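Local coordinates for calcium-regulated actin-bundling protein (Dictyostelium discoideum, PDB 4X3N), which binds and bundles actin filaments and binds calcium, and may contribute to building and reorganising filopodia and pseudopodia during cell movement, at residues 235-238 against 239-243; 24-27 against 28-32. All blocks are in the same frame, centred on the assembly; numbering follows the deposited sequence.

Interaction 1. Residues 235-238 against 239-243; sequences EQLN and FALIS
Glu235 swings its CG anti to the backbone N (chi1 179°) and stays extended through CD, while Phe239, one turn on, has its CG anti to its carbonyl carbon (chi1 -86°). The two side chains therefore run alongside each other in the same direction, and the glutamate's aliphatic stem does the touching: its CG lies 3.9 Å from CD2 of the Phe239 ring. Carboxylate and ring planes stand 75° apart. Glu235 O lies at the ring edge, in its plane, 3.3 Å from CD2, and also accepts the helical bond from Phe239 N. Ala240 N bonds to Gln236 O and Leu241 N to Leu237 O, whereas Ile242 N to Asn238 O is weak at 3.4 Å. Leu237 CD1 loosely approaches Leu241 CG, at 4.5 Å; both leucines pack on helices 181-211 and 273-290. Ser243 OG returns to Phe239 O at 3.2 Å, above the carbonyl plane, so that this oxygen receives both the hydroxyl and the backbone N of Ser243. This stretch is therefore two-sided: buried leucines pack on neighbouring helices, while exposed Phe239 meets the glutamate through its aliphatic CG and backbone oxygen rather than its carboxylate.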
loop_
_atom_site.group_PDB
_atom_site.type_symbol
_atom_site.label_atom_id
_atom_site.label_comp_id
_atom_site.label_asym_id
_atom_site.label_seq_id
_atom_site.Cartn_x
_atom_site.Cartn_y
_atom_site.Cartn_z
ATOM N N GLU A 235 5.422 14.577 -36.803
ATOM C CA GLU A 235 5.325 13.696 -37.933
ATOM C C GLU A 235 5.052 12.215 -37.534
ATOM O O GLU A 235 4.246 11.522 -38.141
ATOM C CB GLU A 235 6.610 13.806 -38.775
ATOM C CG GLU A 235 6.631 12.887 -39.992
ATOM C CD GLU A 235 7.946 13.013 -40.797
ATOM O OE1 GLU A 235 7.893 13.339 -41.992
ATOM O OE2 GLU A 235 9.017 12.765 -40.209
ATOM N N GLN A 236 5.783 11.728 -36.563
ATOM C CA GLN A 236 5.664 10.341 -36.143
ATOM C C GLN A 236 4.240 10.119 -35.592
ATOM O O GLN A 236 3.618 9.078 -35.822
ATOM C CB GLN A 236 6.695 10.055 -35.072
ATOM C CG GLN A 236 8.156 9.977 -35.549
ATOM C CD GLN A 236 8.383 8.799 -36.473
ATOM O OE1 GLN A 236 7.831 7.681 -36.276
ATOM N NE2 GLN A 236 9.229 9.013 -37.489
ATOM N N LEU A 237 3.729 11.101 -34.868
ATOM C CA LEU A 237 2.338 11.011 -34.344
ATOM C C LEU A 237 1.351 10.926 -35.483
ATOM O O LEU A 237 0.508 10.013 -35.540
ATOM C CB LEU A 237 2.079 12.208 -33.443
ATOM C CG LEU A 237 0.696 12.403 -32.837
ATOM C CD1 LEU A 237 0.198 11.159 -32.195
ATOM C CD2 LEU A 237 0.760 13.511 -31.809
ATOM N N ASN A 238 1.464 11.841 -36.437
ATOM C CA ASN A 238 0.589 11.810 -37.619
ATOM C C ASN A 238 0.575 10.480 -38.325
ATOM O O ASN A 238 -0.475 9.987 -38.738
ATOM C CB ASN A 238 0.983 12.882 -38.619
ATOM C CG ASN A 238 0.779 14.318 -38.100
ATOM O OD1 ASN A 238 -0.028 14.602 -37.208
ATOM N ND2 ASN A 238 1.504 15.246 -38.714
ATOM N N PHE A 239 1.740 9.847 -38.448
ATOM C CA PHE A 239 1.802 8.558 -39.116
ATOM C C PHE A 239 1.212 7.470 -38.199
ATOM O O PHE A 239 0.549 6.551 -38.673
ATOM C CB PHE A 239 3.239 8.200 -39.581
ATOM C CG PHE A 239 3.623 8.769 -40.963
ATOM C CD1 PHE A 239 3.447 8.004 -42.124
ATOM C CD2 PHE A 239 4.153 10.058 -41.104
ATOM C CE1 PHE A 239 3.806 8.505 -43.375
ATOM C CE2 PHE A 239 4.509 10.566 -42.371
ATOM C CZ PHE A 239 4.325 9.794 -43.508
ATOM N N ALA A 240 1.474 7.555 -36.896
ATOM C CA ALA A 240 0.929 6.563 -35.961
ATOM C C ALA A 240 -0.597 6.596 -36.028
ATOM O O ALA A 240 -1.239 5.555 -35.965
ATOM C CB ALA A 240 1.389 6.876 -34.568
ATOM N N LEU A 241 -1.166 7.791 -36.195
ATOM C CA LEU A 241 -2.648 7.936 -36.317
ATOM C C LEU A 241 -3.203 7.217 -37.566
ATOM O O LEU A 241 -4.314 6.679 -37.550
ATOM C CB LEU A 241 -3.059 9.413 -36.405
ATOM C CG LEU A 241 -3.054 10.237 -35.129
ATOM C CD1 LEU A 241 -3.206 11.738 -35.419
ATOM C CD2 LEU A 241 -4.161 9.731 -34.196
ATOM N N ILE A 242 -2.404 7.176 -38.629
ATOM C CA ILE A 242 -2.813 6.521 -39.867
ATOM C C ILE A 242 -2.734 5.036 -39.634
ATOM O O ILE A 242 -3.648 4.302 -39.996
ATOM C CB ILE A 242 -1.929 6.977 -41.045
ATOM C CG1 ILE A 242 -2.165 8.462 -41.283
ATOM C CG2 ILE A 242 -2.227 6.155 -42.294
ATOM C CD1 ILE A 242 -1.284 9.058 -42.364
ATOM N N SER A 243 -1.669 4.579 -38.978
ATOM C CA SER A 243 -1.564 3.162 -38.745
ATOM C C SER A 243 -2.714 2.710 -37.924
ATOM O O SER A 243 -3.229 1.621 -38.158
ATOM C CB SER A 243 -0.319 2.770 -38.019
ATOM O OG SER A 243 0.730 3.398 -38.696
#

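Interaction 2. Residues 24-27 against 28-32; sequences EKLS and AEAME
Ser27 caps the start of helix 28-38: its OG accepts from Ala30 N at 2.8 Å, with an N-H...O angle of 159°. The hydroxyl oxygen reaches that amide because it stands between the backbone N and the carbonyl carbon of its own residue (chi1 73°), turned back over the first turn. The carbonyl of the same serine takes the first regular helical bond, from Met31 N to Ser27 O at 2.9 Å, which is straighter, at 165°. One residue thus supplies acceptors to two successive amides at the helix start.

Leu26, just before the cap, lays its side chain against the same turn. Its CB meets Ala30 CB at 4.0 Å, and its CD1 touches the thioether end of Met31, 3.9 Å from CE and 4.0 Å from SD. Met31 bends at chi2 and chi3, which brings SD and CE to the leucine methyl, and the two chains cross at about a right angle.

Around this apolar patch, Leu26 and Ala30 both pack on Cys171 of helix 167-174, and Leu26 also touches Ala168. Met31 touches Asn146 of the calcium site, its side chain about 8 Å from the ion, and packs on Gln83 of a second subunit. The capped end of helix 28-38 thus touches both helix 167-174 and the calcium-binding loop, whose ligands run from Asp144 through strand 150-152 to Glu155 of helix 153-160.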
loop_
_atom_site.group_PDB
_atom_site.type_symbol
_atom_site.label_atom_id
_atom_site.label_comp_id
_atom_site.label_asym_id
_atom_site.label_seq_id
_atom_site.Cartn_x
_atom_site.Cartn_y
_atom_site.Cartn_z
ATOM N N GLU A 24 -24.243 -15.034 -6.021
ATOM C CA GLU A 24 -23.602 -16.270 -6.546
ATOM C C GLU A 24 -22.109 -16.021 -6.341
ATOM O O GLU A 24 -21.520 -15.167 -6.998
ATOM C CB GLU A 24 -23.944 -16.536 -8.044
ATOM C CG GLU A 24 -24.169 -18.016 -8.379
ATOM C CD GLU A 24 -23.970 -18.391 -9.868
ATOM O OE1 GLU A 24 -24.810 -17.999 -10.717
ATOM O OE2 GLU A 24 -22.980 -19.112 -10.210
ATOM N N LYS A 25 -21.546 -16.724 -5.372
ATOM C CA LYS A 25 -20.123 -16.850 -5.224
ATOM C C LYS A 25 -19.511 -17.457 -6.498
ATOM O O LYS A 25 -20.122 -18.277 -7.126
ATOM C CB LYS A 25 -19.867 -17.770 -4.052
ATOM C CG LYS A 25 -18.849 -17.249 -3.058
ATOM C CD LYS A 25 -18.790 -18.139 -1.815
ATOM C CE LYS A 25 -18.249 -19.549 -2.104
ATOM N NZ LYS A 25 -16.758 -19.676 -2.008
ATOM N N LEU A 26 -18.309 -17.046 -6.886
ATOM C CA LEU A 26 -17.656 -17.577 -8.076
ATOM C C LEU A 26 -16.847 -18.835 -7.766
ATOM O O LEU A 26 -16.259 -18.933 -6.731
ATOM C CB LEU A 26 -16.700 -16.533 -8.646
ATOM C CG LEU A 26 -17.296 -15.179 -9.050
ATOM C CD1 LEU A 26 -16.202 -14.217 -9.465
ATOM C CD2 LEU A 26 -18.264 -15.307 -10.209
ATOM N N SER A 27 -16.794 -19.769 -8.699
ATOM C CA SER A 27 -15.834 -20.861 -8.659
ATOM C C SER A 27 -14.421 -20.295 -8.614
ATOM O O SER A 27 -14.198 -19.116 -8.938
ATOM C CB SER A 27 -15.952 -21.670 -9.929
ATOM O OG SER A 27 -15.404 -20.950 -11.017
ATOM N N ALA A 28 -13.464 -21.126 -8.220
ATOM C CA ALA A 28 -12.070 -20.711 -8.244
ATOM C C ALA A 28 -11.634 -20.318 -9.652
ATOM O O ALA A 28 -10.829 -19.390 -9.843
ATOM C CB ALA A 28 -11.167 -21.817 -7.705
ATOM N N GLU A 29 -12.144 -21.039 -10.630
ATOM C CA GLU A 29 -11.736 -20.799 -11.982
ATOM C C GLU A 29 -12.279 -19.447 -12.467
ATOM O O GLU A 29 -11.627 -18.738 -13.186
ATOM C CB GLU A 29 -12.296 -21.924 -12.852
ATOM C CG GLU A 29 -11.740 -21.982 -14.275
ATOM C CD GLU A 29 -12.498 -22.953 -15.196
ATOM O OE1 GLU A 29 -13.116 -23.930 -14.702
ATOM O OE2 GLU A 29 -12.487 -22.728 -16.426
ATOM N N ALA A 30 -13.518 -19.143 -12.110
ATOM C CA ALA A 30 -14.138 -17.896 -12.536
ATOM C C ALA A 30 -13.468 -16.727 -11.759
ATOM O O ALA A 30 -13.211 -15.688 -12.330
ATOM C CB ALA A 30 -15.607 -17.931 -12.259
ATOM N N MET A 31 -13.191 -16.917 -10.468
ATOM C CA MET A 31 -12.525 -15.900 -9.681
ATOM C C MET A 31 -11.170 -15.579 -10.272
ATOM O O MET A 31 -10.779 -14.428 -10.293
ATOM C CB MET A 31 -12.392 -16.333 -8.236
ATOM C CG MET A 31 -11.869 -15.270 -7.300
ATOM S SD MET A 31 -12.829 -13.718 -7.353
ATOM C CE MET A 31 -14.146 -14.132 -6.176
ATOM N N GLU A 32 -10.457 -16.577 -10.793
ATOM C CA GLU A 32 -9.103 -16.320 -11.242
ATOM C C GLU A 32 -9.217 -15.481 -12.481
ATOM O O GLU A 32 -8.456 -14.509 -12.664
ATOM C CB GLU A 32 -8.336 -17.629 -11.538
ATOM C CG GLU A 32 -7.008 -17.401 -12.274
ATOM C CD GLU A 32 -6.494 -18.653 -13.021
ATOM O OE1 GLU A 32 -7.191 -19.696 -13.031
ATOM O OE2 GLU A 32 -5.383 -18.611 -13.600
#

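Interaction 2 comes first along the chain, at the start of helix 28-38, and interaction 1 follows some two hundred residues later, within helix 232-255. They share no helix or strand, lie on opposite sides of the chain's centre, and do not touch: their centres are 42 Å apart and their nearest atoms about 31 Å. Residues 24-32 border the calcium-binding part of the molecule, whose metal ligands resemble an EF-hand loop. Residues 235-243 belong to the F-actin-bundling C-terminal family region, where helix 232-255 packs with helices 181-211 and 273-290. The two local contacts thus mark separate regions of a mainly helical protein that binds both calcium and actin filaments.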